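Local structure of sulfoquinovosidase (5AEG) at residues A[38-44]-A[114-120]; A[199-204]-A[216-220]. The protein hydrolyses sulfoquinovosyl diacylglycerides and simple sulfoquinovosides such as sulfoquinovosyl glycerol, releasing sulfoquinovose for breakdown by sulfoglycolysis. The contacts are given in a common frame with arbitrary orientation. Numbering follows the deposited sequence.

Interaction 1: A[38-44]-A[114-120]; sequences CLWIGSG and HNRIWLR
W40 and W118 form a hydrogen-bonded pair between two antiparallel strands, 39-44 and 116-120. The strand axes approach to 4.7 Å, with 158° between their N-to-C directions. W40 N donates to W118 O (2.9 Å), and W118 N donates to W40 O (2.8 Å). Both indoles have chi1 near m and lie on the same sheet face. W40 CB packs on W118 CE3 at 3.8 Å. The W118 edge reaches along the strand to G42, with CZ3 3.9 Å from G42 N. W40 CH2 sits over one face of the R120 guanidinium, 3.5 Å from NE; this NE also makes a salt bridge to E214. R120 N closes the strand end on C38 O (2.9 Å). L39, I41, I117 and L119 point to the opposite face, where L39 CD1 meets I117 CG2 at 4.0 Å. These two strands are neighbours in the interior of the large antiparallel sheet of the N-terminal galactose mutarotase-like domain. Strand 56-74 flanks 39-44, and L107 of strand 103-109 packs on L39 and I117. The G42-R116 pair holds by two longer bonds, G42 N to R116 O and R116 N to G42 O, both 3.1 Å. N115 and R116 together face G42 in a classic beta bulge. N115, chi1 p, bonds through its side-chain amide to the G44 backbone: OD1 accepts from G44 N (2.9 Å) and ND2 donates to G44 O (3.1 Å).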
loop_
_atom_site.group_PDB
_atom_site.type_symbol
_atom_site.label_atom_id
_atom_site.label_comp_id
_atom_site.label_asym_id
_atom_site.label_seq_id
_atom_site.Cartn_x
_atom_site.Cartn_y
_atom_site.Cartn_z
ATOM N N CYS A 38 -1.629 -2.066 -32.568
ATOM C CA CYS A 38 -1.872 -2.125 -31.178
ATOM C C CYS A 38 -0.731 -2.830 -30.500
ATOM O O CYS A 38 -0.644 -2.779 -29.247
ATOM C CB CYS A 38 -3.160 -2.860 -30.891
ATOM S SG CYS A 38 -3.255 -4.644 -31.068
ATOM N N LEU A 39 0.180 -3.449 -31.281
ATOM C CA LEU A 39 1.222 -4.300 -30.648
ATOM C C LEU A 39 2.584 -4.145 -31.222
ATOM O O LEU A 39 2.743 -4.065 -32.446
ATOM C CB LEU A 39 0.795 -5.731 -30.618
ATOM C CG LEU A 39 1.719 -6.819 -30.135
ATOM C CD1 LEU A 39 1.964 -6.751 -28.612
ATOM C CD2 LEU A 39 1.170 -8.177 -30.435
ATOM N N TRP A 40 3.574 -3.934 -30.312
ATOM C CA TRP A 40 4.978 -3.942 -30.638
ATOM C C TRP A 40 5.662 -4.978 -29.740
ATOM O O TRP A 40 5.281 -5.181 -28.582
ATOM C CB TRP A 40 5.670 -2.565 -30.392
ATOM C CG TRP A 40 5.293 -1.390 -31.192
ATOM C CD1 TRP A 40 6.073 -0.753 -32.051
ATOM C CD2 TRP A 40 4.046 -0.673 -31.162
ATOM N NE1 TRP A 40 5.446 0.345 -32.570
ATOM C CE2 TRP A 40 4.166 0.393 -32.076
ATOM C CE3 TRP A 40 2.844 -0.850 -30.479
ATOM C CZ2 TRP A 40 3.137 1.307 -32.325
ATOM C CZ3 TRP A 40 1.805 0.039 -30.699
ATOM C CH2 TRP A 40 1.967 1.138 -31.591
ATOM N N ILE A 41 6.650 -5.697 -30.284
ATOM C CA ILE A 41 7.495 -6.564 -29.509
ATOM C C ILE A 41 8.979 -6.262 -29.804
ATOM O O ILE A 41 9.333 -5.634 -30.778
ATOM C CB ILE A 41 7.170 -8.052 -29.679
ATOM C CG1 ILE A 41 7.556 -8.597 -31.083
ATOM C CG2 ILE A 41 5.676 -8.255 -29.530
ATOM C CD1 ILE A 41 7.493 -10.135 -31.167
ATOM N N GLY A 42 9.840 -6.787 -28.970
ATOM C CA GLY A 42 11.247 -6.556 -29.172
ATOM C C GLY A 42 12.055 -7.126 -28.044
ATOM O O GLY A 42 11.685 -8.094 -27.427
ATOM N N SER A 43 13.155 -6.473 -27.739
ATOM C CA SER A 43 14.004 -6.974 -26.713
ATOM C C SER A 43 14.841 -5.872 -26.066
ATOM O O SER A 43 15.084 -4.804 -26.617
ATOM C CB SER A 43 14.976 -8.065 -27.208
ATOM O OG SER A 43 15.899 -7.452 -28.120
ATOM N N GLY A 44 15.246 -6.170 -24.839
ATOM C CA GLY A 44 16.087 -5.210 -24.107
ATOM C C GLY A 44 16.877 -5.908 -23.051
ATOM O O GLY A 44 16.613 -7.083 -22.722
ATOM N N HIS A 114 12.510 -12.402 -27.386
ATOM C CA HIS A 114 11.785 -11.151 -27.549
ATOM C C HIS A 114 11.133 -10.896 -26.192
ATOM O O HIS A 114 9.988 -11.268 -25.957
ATOM C CB HIS A 114 10.767 -11.211 -28.669
ATOM C CG HIS A 114 11.390 -11.079 -30.019
ATOM N ND1 HIS A 114 10.990 -11.829 -31.097
ATOM C CD2 HIS A 114 12.412 -10.311 -30.455
ATOM C CE1 HIS A 114 11.721 -11.512 -32.152
ATOM N NE2 HIS A 114 12.566 -10.568 -31.799
ATOM N N ASN A 115 11.915 -10.290 -25.296
ATOM C CA ASN A 115 11.467 -10.033 -23.902
ATOM C C ASN A 115 10.909 -8.631 -23.610
ATOM O O ASN A 115 11.018 -8.126 -22.470
ATOM C CB ASN A 115 12.618 -10.347 -22.972
ATOM C CG ASN A 115 13.766 -9.368 -23.087
ATOM O OD1 ASN A 115 13.917 -8.588 -24.057
ATOM N ND2 ASN A 115 14.550 -9.327 -22.031
ATOM N N ARG A 116 10.362 -7.996 -24.629
ATOM C CA ARG A 116 9.658 -6.715 -24.542
ATOM C C ARG A 116 8.305 -6.800 -25.283
ATOM O O ARG A 116 8.215 -7.423 -26.375
ATOM C CB ARG A 116 10.447 -5.559 -25.121
ATOM C CG ARG A 116 11.802 -5.312 -24.445
ATOM C CD ARG A 116 11.621 -4.610 -23.096
ATOM N NE ARG A 116 12.868 -4.437 -22.320
ATOM C CZ ARG A 116 13.408 -5.323 -21.465
ATOM N NH1 ARG A 116 12.910 -6.512 -21.242
ATOM N NH2 ARG A 116 14.536 -5.001 -20.864
ATOM N N ILE A 117 7.264 -6.265 -24.648
ATOM C CA ILE A 117 5.975 -6.164 -25.259
ATOM C C ILE A 117 5.511 -4.717 -24.989
ATOM O O ILE A 117 5.674 -4.165 -23.864
ATOM C CB ILE A 117 4.942 -7.180 -24.680
ATOM C CG1 ILE A 117 5.192 -8.625 -25.059
ATOM C CG2 ILE A 117 3.498 -6.678 -24.961
ATOM C CD1 ILE A 117 4.589 -9.648 -24.053
ATOM N N TRP A 118 4.906 -4.092 -25.988
ATOM C CA TRP A 118 4.125 -2.854 -25.798
ATOM C C TRP A 118 2.753 -3.078 -26.376
ATOM O O TRP A 118 2.641 -3.416 -27.576
ATOM C CB TRP A 118 4.743 -1.669 -26.487
ATOM C CG TRP A 118 6.124 -1.275 -26.110
ATOM C CD1 TRP A 118 6.475 -0.147 -25.342
ATOM C CD2 TRP A 118 7.372 -1.922 -26.449
ATOM N NE1 TRP A 118 7.831 -0.100 -25.196
ATOM C CE2 TRP A 118 8.418 -1.145 -25.870
ATOM C CE3 TRP A 118 7.714 -3.035 -27.204
ATOM C CZ2 TRP A 118 9.754 -1.444 -26.045
ATOM C CZ3 TRP A 118 9.027 -3.350 -27.349
ATOM C CH2 TRP A 118 10.052 -2.547 -26.777
ATOM N N LEU A 119 1.691 -2.935 -25.563
ATOM C CA LEU A 119 0.346 -3.133 -26.008
ATOM C C LEU A 119 -0.457 -1.906 -25.740
ATOM O O LEU A 119 -0.430 -1.418 -24.607
ATOM C CB LEU A 119 -0.241 -4.316 -25.267
ATOM C CG LEU A 119 -1.735 -4.609 -25.505
ATOM C CD1 LEU A 119 -1.989 -5.226 -26.899
ATOM C CD2 LEU A 119 -2.251 -5.582 -24.453
ATOM N N ARG A 120 -1.155 -1.393 -26.764
ATOM C CA ARG A 120 -2.082 -0.272 -26.621
ATOM C C ARG A 120 -3.534 -0.728 -26.489
ATOM O O ARG A 120 -4.097 -1.537 -27.280
ATOM C CB ARG A 120 -1.930 0.820 -27.709
ATOM C CG ARG A 120 -0.534 1.332 -27.910
ATOM C CD ARG A 120 -0.437 2.427 -28.921
ATOM N NE ARG A 120 0.874 3.029 -28.854
ATOM C CZ ARG A 120 1.247 4.022 -29.660
ATOM N NH1 ARG A 120 0.436 4.470 -30.589
ATOM N NH2 ARG A 120 2.433 4.555 -29.556
#

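Interaction 2: A[199-204]-A[216-220]; sequences NSCYMN and ALWED
This contact is the open end of a beta hairpin, made by strands 203-206 and 212-217 near one edge of the large N-terminal sheet. Beyond the strands the regular pairing ends, but N199, C201 and Y202 still meet W218 and E219 through side chains. N204 and A216 are an antiparallel hydrogen-bonded pair. N204 N donates to A216 O and A216 N to N204 O, both at 2.9 Å. M203 and L217 follow as the non-hydrogen-bonded pair, with CA atoms 4.5 Å apart and M203 SD 3.9 Å from L217 CD2. W218 N then donates to Y202 O (3.0 Å), so one more bond forms past the last bridge. W218 and Y202 have the most surface buried here. Y202 is t at chi1 and W218 is m. Their rings meet obliquely, with planes at 36° and the Y202 ring centroid 4.0 Å from that of the W218 six-membered ring. Y202 CD1 comes to 3.2 Å from W218 CE2. R116 makes a cation-pi contact with W218, and I57 touches both aromatic side chains. Further out, N199 ND2 donates to E219 OE1 (3.0 Å) and also to the K221 backbone oxygen. Water 1 donates to the same E219 OE1 (2.6 Å) and accepts from S200 N (2.8 Å). C201 lies between, its CB 3.4 Å from W218 O and its SG 4.2 Å from L217 CB. I424 of helix 422-444 touches C201 and E219. This is typical of the open end of an antiparallel hairpin built into a larger sheet, in the N-terminal domain of a family 31 glycoside hydrolase.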
loop_
_atom_site.group_PDB
_atom_site.type_symbol
_atom_site.label_atom_id
_atom_site.label_comp_id
_atom_site.label_asym_id
_atom_site.label_seq_id
_atom_site.Cartn_x
_atom_site.Cartn_y
_atom_site.Cartn_z
ATOM N N ASN A 199 1.388 -10.733 -14.774
ATOM C CA ASN A 199 2.850 -10.806 -14.661
ATOM C C ASN A 199 3.436 -10.087 -13.414
ATOM O O ASN A 199 2.795 -9.180 -12.858
ATOM C CB ASN A 199 3.395 -10.083 -15.857
ATOM C CG ASN A 199 2.946 -10.677 -17.192
ATOM O OD1 ASN A 199 1.735 -10.838 -17.445
ATOM N ND2 ASN A 199 3.954 -10.918 -18.087
ATOM N N SER A 200 4.672 -10.398 -13.058
ATOM C CA SER A 200 5.410 -9.663 -11.996
ATOM C C SER A 200 6.715 -9.062 -12.477
ATOM O O SER A 200 7.496 -8.535 -11.707
ATOM C CB SER A 200 5.594 -10.548 -10.771
ATOM O OG SER A 200 6.480 -11.596 -11.105
ATOM N N CYS A 201 6.976 -9.102 -13.776
ATOM C CA CYS A 201 8.089 -8.396 -14.376
ATOM C C CYS A 201 7.985 -6.895 -14.228
ATOM O O CYS A 201 6.887 -6.402 -13.898
ATOM C CB CYS A 201 8.212 -8.765 -15.880
ATOM S SG CYS A 201 6.712 -8.361 -16.827
ATOM N N TYR A 202 9.085 -6.150 -14.493
ATOM C CA TYR A 202 9.005 -4.707 -14.683
ATOM C C TYR A 202 7.905 -4.386 -15.666
ATOM O O TYR A 202 7.812 -5.065 -16.716
ATOM C CB TYR A 202 10.311 -4.154 -15.179
ATOM C CG TYR A 202 10.269 -2.668 -15.402
ATOM C CD1 TYR A 202 9.828 -2.148 -16.592
ATOM C CD2 TYR A 202 10.560 -1.734 -14.341
ATOM C CE1 TYR A 202 9.782 -0.800 -16.824
ATOM C CE2 TYR A 202 10.499 -0.360 -14.584
ATOM C CZ TYR A 202 10.109 0.095 -15.810
ATOM O OH TYR A 202 10.100 1.439 -16.037
ATOM N N MET A 203 7.085 -3.380 -15.364
ATOM C CA MET A 203 6.076 -2.869 -16.323
ATOM C C MET A 203 6.034 -1.379 -16.179
ATOM O O MET A 203 6.460 -0.854 -15.185
ATOM C CB MET A 203 4.698 -3.489 -16.004
ATOM C CG MET A 203 4.620 -4.954 -16.336
ATOM S SD MET A 203 2.953 -5.647 -16.033
ATOM C CE MET A 203 3.312 -6.564 -14.635
ATOM N N ASN A 204 5.545 -0.699 -17.185
ATOM C CA ASN A 204 5.332 0.684 -17.194
ATOM C C ASN A 204 3.953 0.918 -17.808
ATOM O O ASN A 204 3.726 0.562 -18.978
ATOM C CB ASN A 204 6.381 1.424 -18.028
ATOM C CG ASN A 204 6.227 2.938 -17.924
ATOM O OD1 ASN A 204 5.144 3.445 -17.815
ATOM N ND2 ASN A 204 7.299 3.641 -18.000
ATOM N N ALA A 216 3.635 -1.349 -21.160
ATOM C CA ALA A 216 4.932 -1.922 -21.471
ATOM C C ALA A 216 5.308 -3.000 -20.470
ATOM O O ALA A 216 5.230 -2.780 -19.237
ATOM C CB ALA A 216 5.981 -0.867 -21.568
ATOM N N LEU A 217 5.670 -4.189 -20.986
ATOM C CA LEU A 217 6.100 -5.281 -20.154
ATOM C C LEU A 217 7.515 -5.745 -20.541
ATOM O O LEU A 217 7.859 -5.827 -21.740
ATOM C CB LEU A 217 5.176 -6.514 -20.228
ATOM C CG LEU A 217 3.727 -6.395 -19.850
ATOM C CD1 LEU A 217 2.924 -5.981 -21.021
ATOM C CD2 LEU A 217 3.250 -7.721 -19.318
ATOM N N TRP A 218 8.313 -6.087 -19.532
ATOM C CA TRP A 218 9.632 -6.683 -19.757
ATOM C C TRP A 218 9.511 -8.180 -19.657
ATOM O O TRP A 218 10.068 -8.829 -18.756
ATOM C CB TRP A 218 10.652 -6.144 -18.779
ATOM C CG TRP A 218 10.977 -4.735 -19.060
ATOM C CD1 TRP A 218 10.293 -3.904 -19.867
ATOM C CD2 TRP A 218 12.001 -3.933 -18.427
ATOM N NE1 TRP A 218 10.890 -2.676 -19.899
ATOM C CE2 TRP A 218 11.914 -2.658 -18.976
ATOM C CE3 TRP A 218 13.020 -4.205 -17.508
ATOM C CZ2 TRP A 218 12.805 -1.630 -18.632
ATOM C CZ3 TRP A 218 13.899 -3.171 -17.139
ATOM C CH2 TRP A 218 13.793 -1.917 -17.712
ATOM N N GLU A 219 8.735 -8.761 -20.551
ATOM C CA GLU A 219 8.592 -10.202 -20.617
ATOM C C GLU A 219 8.140 -10.550 -22.054
ATOM O O GLU A 219 7.777 -9.672 -22.828
ATOM C CB GLU A 219 7.594 -10.743 -19.605
ATOM C CG GLU A 219 7.891 -12.149 -19.127
ATOM C CD GLU A 219 7.223 -12.549 -17.839
ATOM O OE1 GLU A 219 6.682 -11.701 -17.051
ATOM O OE2 GLU A 219 7.235 -13.773 -17.593
ATOM N N ASP A 220 8.300 -11.823 -22.396
ATOM C CA ASP A 220 7.870 -12.376 -23.665
ATOM C C ASP A 220 6.481 -12.867 -23.708
ATOM O O ASP A 220 6.009 -13.314 -24.786
ATOM C CB ASP A 220 8.815 -13.569 -23.980
ATOM C CG ASP A 220 8.629 -14.709 -22.978
ATOM O OD1 ASP A 220 8.946 -14.520 -21.790
ATOM O OD2 ASP A 220 8.042 -15.743 -23.316
HETATM O O HOH W 1 5.807 -12.393 -14.676
#

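Overall arrangement
From the N terminus, strand 39-49 comes first. Interaction 1 closes when strand 116-122 pairs with it, after a 69-residue excursion that has no helix and is largely strand. Interaction 2 opens later and closes a much shorter loop, with 11 residues between its segments. The two loops are in series, neither nested nor crossed. They meet in space because strand 212-217 lies beside strand 116-122 in the same sheet. I117 O and L217 N lie 2.9 Å apart, a probable hydrogen bond. The local sheet order is thus 39-49, 116-122, 212-217, 203-206. Together the contacts join an early strand to the later hairpin 203-217, which borders edge strand 145-148.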